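Side-chain contacts in HutD family protein (Pseudomonas aeruginosa, PDB 1YLL), which is of unknown function but belongs to the HutD family of the cupin clan and may be linked to histidine utilisation: residues R74-D78 with G79-A83; A92-G95 with D96-V99; E172-Q175 with G176-W180. All coordinates share one frame; numbering follows the deposited sequence. Where two conformers were deposited one is given.

Contact 1 (R74-D78 with G79-A83); sequences RLRVD and GAESA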
loop_
_atom_site.group_PDB
_atom_site.type_symbol
_atom_site.label_atom_id
_atom_site.label_comp_id
_atom_site.label_asym_id
_atom_site.label_seq_id
_atom_site.Cartn_x
_atom_site.Cartn_y
_atom_site.Cartn_z
ATOM N N ARG D 74 -26.247 -25.529 17.897
ATOM C CA ARG D 74 -27.525 -25.626 17.221
ATOM C C ARG D 74 -28.411 -24.647 17.974
ATOM O O ARG D 74 -28.506 -24.729 19.198
ATOM C CB ARG D 74 -28.119 -27.046 17.340
ATOM C CG ARG D 74 -29.566 -27.113 16.825
ATOM C CD ARG D 74 -30.201 -28.501 16.999
ATOM N NE ARG D 74 -30.662 -28.786 18.368
ATOM C CZ ARG D 74 -30.171 -29.759 19.143
ATOM N NH1 ARG D 74 -29.197 -30.543 18.697
ATOM N NH2 ARG D 74 -30.659 -29.953 20.363
ATOM N N LEU D 75 -29.040 -23.714 17.264
ATOM C CA LEU D 75 -29.923 -22.758 17.915
ATOM C C LEU D 75 -31.382 -23.135 17.712
ATOM O O LEU D 75 -31.807 -23.391 16.578
ATOM C CB LEU D 75 -29.700 -21.329 17.351
ATOM C CG LEU D 75 -28.340 -20.720 17.707
ATOM C CD1 LEU D 75 -28.215 -19.345 17.058
ATOM C CD2 LEU D 75 -28.188 -20.628 19.238
ATOM N N ARG D 76 -32.146 -23.180 18.800
ATOM C CA ARG D 76 -33.580 -23.438 18.676
ATOM C C ARG D 76 -34.191 -22.034 18.797
ATOM O O ARG D 76 -34.074 -21.393 19.835
ATOM C CB ARG D 76 -34.082 -24.332 19.807
ATOM C CG ARG D 76 -35.485 -24.846 19.567
ATOM C CD ARG D 76 -35.902 -25.733 20.726
ATOM N NE ARG D 76 -36.129 -24.934 21.916
ATOM C CZ ARG D 76 -35.768 -25.283 23.146
ATOM N NH1 ARG D 76 -35.147 -26.439 23.363
ATOM N NH2 ARG D 76 -36.018 -24.460 24.157
ATOM N N VAL D 77 -34.810 -21.556 17.723
ATOM C CA VAL D 77 -35.371 -20.207 17.675
ATOM C C VAL D 77 -36.903 -20.296 17.580
ATOM O O VAL D 77 -37.428 -20.766 16.580
ATOM C CB VAL D 77 -34.840 -19.467 16.437
ATOM C CG1 VAL D 77 -35.270 -17.993 16.480
ATOM C CG2 VAL D 77 -33.299 -19.596 16.381
ATOM N N ASP D 78 -37.579 -19.829 18.611
ATOM C CA ASP D 78 -39.035 -19.895 18.656
ATOM C C ASP D 78 -39.484 -21.317 18.331
ATOM O O ASP D 78 -40.430 -21.552 17.550
ATOM C CB ASP D 78 -39.636 -18.893 17.683
ATOM C CG ASP D 78 -39.338 -17.457 18.079
ATOM O OD1 ASP D 78 -39.368 -17.141 19.278
ATOM O OD2 ASP D 78 -39.081 -16.636 17.181
ATOM N N GLY D 79 -38.767 -22.278 18.907
ATOM C CA GLY D 79 -39.105 -23.677 18.706
ATOM C C GLY D 79 -38.543 -24.413 17.507
ATOM O O GLY D 79 -38.626 -25.645 17.444
ATOM N N ALA D 80 -37.972 -23.692 16.550
ATOM C CA ALA D 80 -37.402 -24.310 15.363
ATOM C C ALA D 80 -35.910 -24.504 15.562
ATOM O O ALA D 80 -35.185 -23.542 15.781
ATOM C CB ALA D 80 -37.634 -23.435 14.161
ATOM N N GLU D 81 -35.465 -25.752 15.491
ATOM C CA GLU D 81 -34.054 -26.074 15.645
ATOM C C GLU D 81 -33.340 -25.791 14.329
ATOM O O GLU D 81 -33.814 -26.171 13.262
ATOM C CB GLU D 81 -33.893 -27.553 16.006
ATOM C CG GLU D 81 -34.585 -27.985 17.287
ATOM C CD GLU D 81 -33.796 -27.647 18.538
ATOM O OE1 GLU D 81 -32.628 -27.213 18.425
ATOM O OE2 GLU D 81 -34.347 -27.819 19.648
ATOM N N SER D 82 -32.202 -25.113 14.400
ATOM C CA SER D 82 -31.441 -24.805 13.201
ATOM C C SER D 82 -30.623 -26.009 12.770
ATOM O O SER D 82 -30.539 -27.000 13.473
ATOM C CB SER D 82 -30.455 -23.676 13.489
ATOM O OG SER D 82 -29.448 -24.125 14.394
ATOM N N ALA D 83 -30.010 -25.899 11.603
ATOM C CA ALA D 83 -29.117 -26.945 11.159
ATOM C C ALA D 83 -27.875 -26.737 12.034
ATOM O O ALA D 83 -27.727 -25.684 12.668
ATOM C CB ALA D 83 -28.757 -26.747 9.690
HETATM O O HOH W 1 -30.845 -25.981 20.539
HETATM O O HOH W 2 -36.867 -21.810 21.149
HETATM O O HOH W 3 -33.213 -27.965 22.626
#
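V77 and A80 are joined by two backbone hydrogen bonds. V77 N donates to A80 O at 2.8 Å, and A80 N donates to V77 O at 3.0 Å. They close a type I' beta turn with D78 and G79 at its corners, in a tight beta hairpin of strands 73-77 and 80-81. G79 has no side chain to run into D78 O, so the turn suits glycine here. Further from the turn, S82 N donates to L75 O at 2.8 Å. S82 OG accepts from L75 N at 2.9 Å, so a hydroxyl replaces a backbone carbonyl in this bond. OG lies between the backbone N and the carbonyl carbon (chi1 68°), which turns it to L75. It also donates to A83 O, and this fixes the hydroxyl from two directions.

R76 and E81 form the antiparallel non-hydrogen-bonded pair. The E81 carboxylate lies between the side chains of R74 and R76. In one of the two conformers of E81, R74 NE meets OE1 in a salt bridge, with OE1 close to the guanidinium plane but NE above the carboxylate plane. This short contact rests on one conformer, so its exact geometry is doubtful. In the same conformer R76 NH1 is 4.0 Å from E81 OE2, too far for a bridge; a water links the two, weakly on the arginine side.

Strand 73-77 also pairs with strand 99-103, while L75 packs on F91 and F93. At the turn, the D78 carboxylate is taken by S97 OG and E98 N. Two arginines beside one glutamate would probably favour its ionised form.

Contact 2 (A92-G95 with D96-V99); sequences AFSG and DSEV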
loop_
_atom_site.group_PDB
_atom_site.type_symbol
_atom_site.label_atom_id
_atom_site.label_comp_id
_atom_site.label_asym_id
_atom_site.label_seq_id
_atom_site.Cartn_x
_atom_site.Cartn_y
_atom_site.Cartn_z
ATOM N N ALA D 92 -28.768 -15.508 11.057
ATOM C CA ALA D 92 -29.510 -14.335 11.511
ATOM C C ALA D 92 -30.782 -14.723 12.257
ATOM O O ALA D 92 -31.464 -15.683 11.867
ATOM C CB ALA D 92 -29.906 -13.447 10.292
ATOM N N PHE D 93 -31.068 -13.990 13.325
ATOM C CA PHE D 93 -32.295 -14.218 14.105
ATOM C C PHE D 93 -32.652 -12.950 14.834
ATOM O O PHE D 93 -31.833 -12.030 14.993
ATOM C CB PHE D 93 -32.132 -15.422 15.059
ATOM C CG PHE D 93 -31.119 -15.230 16.157
ATOM C CD1 PHE D 93 -31.501 -14.836 17.445
ATOM C CD2 PHE D 93 -29.755 -15.452 15.899
ATOM C CE1 PHE D 93 -30.538 -14.674 18.467
ATOM C CE2 PHE D 93 -28.808 -15.293 16.896
ATOM C CZ PHE D 93 -29.186 -14.904 18.185
ATOM N N SER D 94 -33.918 -12.857 15.221
ATOM C CA SER D 94 -34.388 -11.701 15.930
ATOM C C SER D 94 -34.079 -11.731 17.420
ATOM O O SER D 94 -34.175 -12.783 18.056
ATOM C CB SER D 94 -35.903 -11.590 15.732
ATOM O OG SER D 94 -36.436 -10.584 16.564
ATOM N N GLY D 95 -33.719 -10.568 17.960
ATOM C CA GLY D 95 -33.469 -10.429 19.378
ATOM C C GLY D 95 -34.773 -10.554 20.159
ATOM O O GLY D 95 -34.751 -10.625 21.395
ATOM N N ASP D 96 -35.898 -10.536 19.455
ATOM C CA ASP D 96 -37.211 -10.696 20.100
ATOM C C ASP D 96 -37.586 -12.178 20.221
ATOM O O ASP D 96 -38.565 -12.534 20.923
ATOM C CB ASP D 96 -38.318 -10.002 19.300
ATOM C CG ASP D 96 -38.227 -8.502 19.344
ATOM O OD1 ASP D 96 -38.019 -7.926 20.429
ATOM O OD2 ASP D 96 -38.394 -7.872 18.279
ATOM N N SER D 97 -36.838 -13.050 19.561
ATOM C CA SER D 97 -37.139 -14.474 19.599
ATOM C C SER D 97 -36.642 -15.158 20.866
ATOM O O SER D 97 -35.726 -14.682 21.544
ATOM C CB SER D 97 -36.516 -15.207 18.399
ATOM O OG SER D 97 -37.180 -14.932 17.174
ATOM N N GLU D 98 -37.278 -16.272 21.209
ATOM C CA GLU D 98 -36.837 -17.044 22.363
ATOM C C GLU D 98 -35.816 -17.952 21.694
ATOM O O GLU D 98 -36.093 -18.568 20.667
ATOM C CB GLU D 98 -37.962 -17.893 22.962
ATOM C CG GLU D 98 -37.598 -18.515 24.317
ATOM C CD GLU D 98 -38.564 -19.608 24.761
ATOM O OE1 GLU D 98 -39.776 -19.480 24.490
ATOM O OE2 GLU D 98 -38.109 -20.590 25.396
ATOM N N VAL D 99 -34.636 -18.018 22.283
ATOM C CA VAL D 99 -33.542 -18.800 21.732
ATOM C C VAL D 99 -32.796 -19.651 22.727
ATOM O O VAL D 99 -32.396 -19.178 23.776
ATOM C CB VAL D 99 -32.517 -17.846 21.057
ATOM C CG1 VAL D 99 -31.361 -18.642 20.462
ATOM C CG2 VAL D 99 -33.221 -17.032 19.955
HETATM O O HOH W 4 -35.884 -14.842 14.714
HETATM O O HOH W 5 -33.226 -13.740 20.373
#
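The F93 ring meets V99 CG2 at an oblique angle, with CD1 3.8 Å from that methyl. The two side chains cross at about a right angle. Water 5 lies at the ring edge, in its plane. R63 and I65 also touch the F93 side chain, which is buried. F93 CG lies between the backbone N and the carbonyl carbon (chi1 66°), and this sets the ring against V99 CG2.

Beyond the ring the chain makes a type I beta turn from S94 to S97. The turn leads from strand 91-94, at the border of a six-stranded antiparallel sheet, to strand 99-103 of a four-stranded one. Such sheets fit the beta-barrel build of the cupin clan. S97 N donates to S94 O at 3.1 Å, coming from well above the carbonyl plane. Inside this turn lies an ST turn: D96 N donates to S94 OG at 2.9 Å, with an angle of 157° at the hydrogen. The S94 OG is anti to its own N (chi1 172°) and lies beside the carbonyl carbon, where the N-H of D96 can reach it. The hydroxyl and carbonyl of one serine thus hold two successive amides.

The D96 carboxylate turns to other company, with OD1 accepting from G60 N. S97 OG is hydrogen-bonded to D78 OD2 in the neighbouring hairpin. A92 packs on L177 of the second subunit.

Two waters fill in the polar links. Water 4 accepts from S94 N and donates to S97 OG. Water 5 donates to S94 O at 2.7 Å and to S97 O at 2.9 Å.

Contact 3 (E172-Q175 with G176-W180); sequences EGLQ and GLQHW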
loop_
_atom_site.group_PDB
_atom_site.type_symbol
_atom_site.label_atom_id
_atom_site.label_comp_id
_atom_site.label_asym_id
_atom_site.label_seq_id
_atom_site.Cartn_x
_atom_site.Cartn_y
_atom_site.Cartn_z
ATOM N N GLU D 172 -15.303 4.589 10.683
ATOM C CA GLU D 172 -16.611 5.220 10.755
ATOM C C GLU D 172 -16.584 6.562 10.057
ATOM O O GLU D 172 -15.524 7.134 9.882
ATOM C CB GLU D 172 -17.018 5.447 12.217
ATOM C CG GLU D 172 -17.739 4.308 12.900
ATOM C CD GLU D 172 -18.123 4.679 14.326
ATOM O OE1 GLU D 172 -17.207 4.879 15.146
ATOM O OE2 GLU D 172 -19.336 4.783 14.619
ATOM N N GLY D 173 -17.756 7.037 9.666
ATOM C CA GLY D 173 -17.866 8.332 9.020
ATOM C C GLY D 173 -17.252 8.427 7.642
ATOM O O GLY D 173 -16.854 9.513 7.209
ATOM N N LEU D 174 -17.155 7.292 6.958
ATOM C CA LEU D 174 -16.593 7.248 5.613
ATOM C C LEU D 174 -17.562 7.938 4.675
ATOM O O LEU D 174 -18.776 7.797 4.816
ATOM C CB LEU D 174 -16.382 5.792 5.171
ATOM C CG LEU D 174 -15.370 4.957 5.972
ATOM C CD1 LEU D 174 -15.687 3.472 5.820
ATOM C CD2 LEU D 174 -13.974 5.234 5.487
ATOM N N GLN D 175 -17.020 8.699 3.731
ATOM C CA GLN D 175 -17.833 9.451 2.771
ATOM C C GLN D 175 -17.461 9.073 1.347
ATOM O O GLN D 175 -16.293 9.148 0.985
ATOM C CB GLN D 175 -17.598 10.962 2.930
ATOM C CG GLN D 175 -18.111 11.596 4.221
ATOM C CD GLN D 175 -19.636 11.732 4.277
ATOM O OE1 GLN D 175 -20.320 11.657 3.258
ATOM N NE2 GLN D 175 -20.166 11.951 5.478
ATOM N N GLY D 176 -18.456 8.668 0.561
ATOM C CA GLY D 176 -18.234 8.313 -0.829
ATOM C C GLY D 176 -17.785 6.877 -1.076
ATOM O O GLY D 176 -17.709 6.049 -0.167
ATOM N N LEU D 177 -17.491 6.589 -2.334
ATOM C CA LEU D 177 -17.037 5.258 -2.718
ATOM C C LEU D 177 -15.609 4.987 -2.228
ATOM O O LEU D 177 -14.664 5.751 -2.509
ATOM C CB LEU D 177 -17.108 5.148 -4.242
ATOM C CG LEU D 177 -17.657 3.991 -5.090
ATOM C CD1 LEU D 177 -16.657 3.718 -6.191
ATOM C CD2 LEU D 177 -18.004 2.729 -4.295
ATOM N N GLN D 178 -15.444 3.879 -1.512
ATOM C CA GLN D 178 -14.159 3.476 -0.971
ATOM C C GLN D 178 -13.609 2.242 -1.649
ATOM O O GLN D 178 -14.360 1.307 -1.972
ATOM C CB GLN D 178 -14.285 3.165 0.530
ATOM C CG GLN D 178 -15.037 4.224 1.365
ATOM C CD GLN D 178 -14.323 5.585 1.378
ATOM O OE1 GLN D 178 -14.971 6.642 1.386
ATOM N NE2 GLN D 178 -13.006 5.560 1.382
ATOM N N HIS D 179 -12.298 2.211 -1.842
ATOM C CA HIS D 179 -11.661 1.050 -2.432
ATOM C C HIS D 179 -10.843 0.364 -1.347
ATOM O O HIS D 179 -9.830 0.883 -0.875
ATOM C CB HIS D 179 -10.757 1.427 -3.620
ATOM C CG HIS D 179 -10.204 0.237 -4.329
ATOM N ND1 HIS D 179 -9.161 0.319 -5.227
ATOM C CD2 HIS D 179 -10.533 -1.078 -4.252
ATOM C CE1 HIS D 179 -8.867 -0.894 -5.669
ATOM N NE2 HIS D 179 -9.687 -1.759 -5.092
ATOM N N TRP D 180 -11.317 -0.799 -0.916
ATOM C CA TRP D 180 -10.668 -1.579 0.129
ATOM C C TRP D 180 -9.916 -2.777 -0.429
ATOM O O TRP D 180 -10.469 -3.538 -1.224
ATOM C CB TRP D 180 -11.716 -2.135 1.118
ATOM C CG TRP D 180 -12.451 -1.111 1.891
ATOM C CD1 TRP D 180 -13.701 -0.609 1.636
ATOM C CD2 TRP D 180 -12.001 -0.488 3.089
ATOM N NE1 TRP D 180 -14.052 0.281 2.614
ATOM C CE2 TRP D 180 -13.026 0.377 3.519
ATOM C CE3 TRP D 180 -10.821 -0.585 3.843
ATOM C CZ2 TRP D 180 -12.914 1.151 4.682
ATOM C CZ3 TRP D 180 -10.707 0.194 5.018
ATOM C CH2 TRP D 180 -11.747 1.040 5.413
#
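L174 and W180 make a small apolar contact across the loop that leads from strand 168-171 into strand 178-184. Methyl CD1 of L174 lies 3.8 Å from CZ2 of W180. It comes to the edge of the indole, near the ring plane, and does not lie over a face. L174 CB points toward the strand segment; with CG anti to the carbonyl carbon (chi1 -64°), CD1 reaches the indole. The two side chains cross at a slant.

Q178 lies between them along the chain. Its side chain is bent at chi2 (-63°) and folds back toward the loop. Its CD is 4.1 Å from L174 CD2, so the same leucine touches both Q178 and W180.

The loop connects two antiparallel sheets of the cupin-like fold. Strand 168-171 belongs to a five-stranded sheet, and strand 178-184 lies between strands 132-137 and 151-155 in a four-stranded one. G176 stands at the bend with a positive phi of 85°, where a side chain would run into Q175 O.

The indole of W180 is buried between the two sheets. It stacks with W135 and touches I153 and L155 of its own sheet, and L142, L169 and A171 of the other. L174 thus covers one stretch of the indole edge at the loop end. The L174 backbone is hydrogen-bonded to that of S140. L177 points away from residues 172-175 and packs on Y115 of the second subunit.

The contacts follow one another along the chain, and none nests or crosses. Contact 1 closes the hairpin of strands 73-77 and 80-81. Contact 2 then closes the turn between strands 91-94 and 99-103. These two touch: V77 CG1 packs on S97 CB at 3.6 Å, and contact 2 ends at V99, where strand 99-103 of the hairpin's sheet begins. Together they tie the hairpin to the border of the six-stranded sheet. Contact 3 comes much later and spans the loop between strands 168-171 and 178-184. Its centre is about 37 Å from that of contact 1, on the opposite side of the chain's centre. It joins the five-stranded sheet to the second four-stranded one.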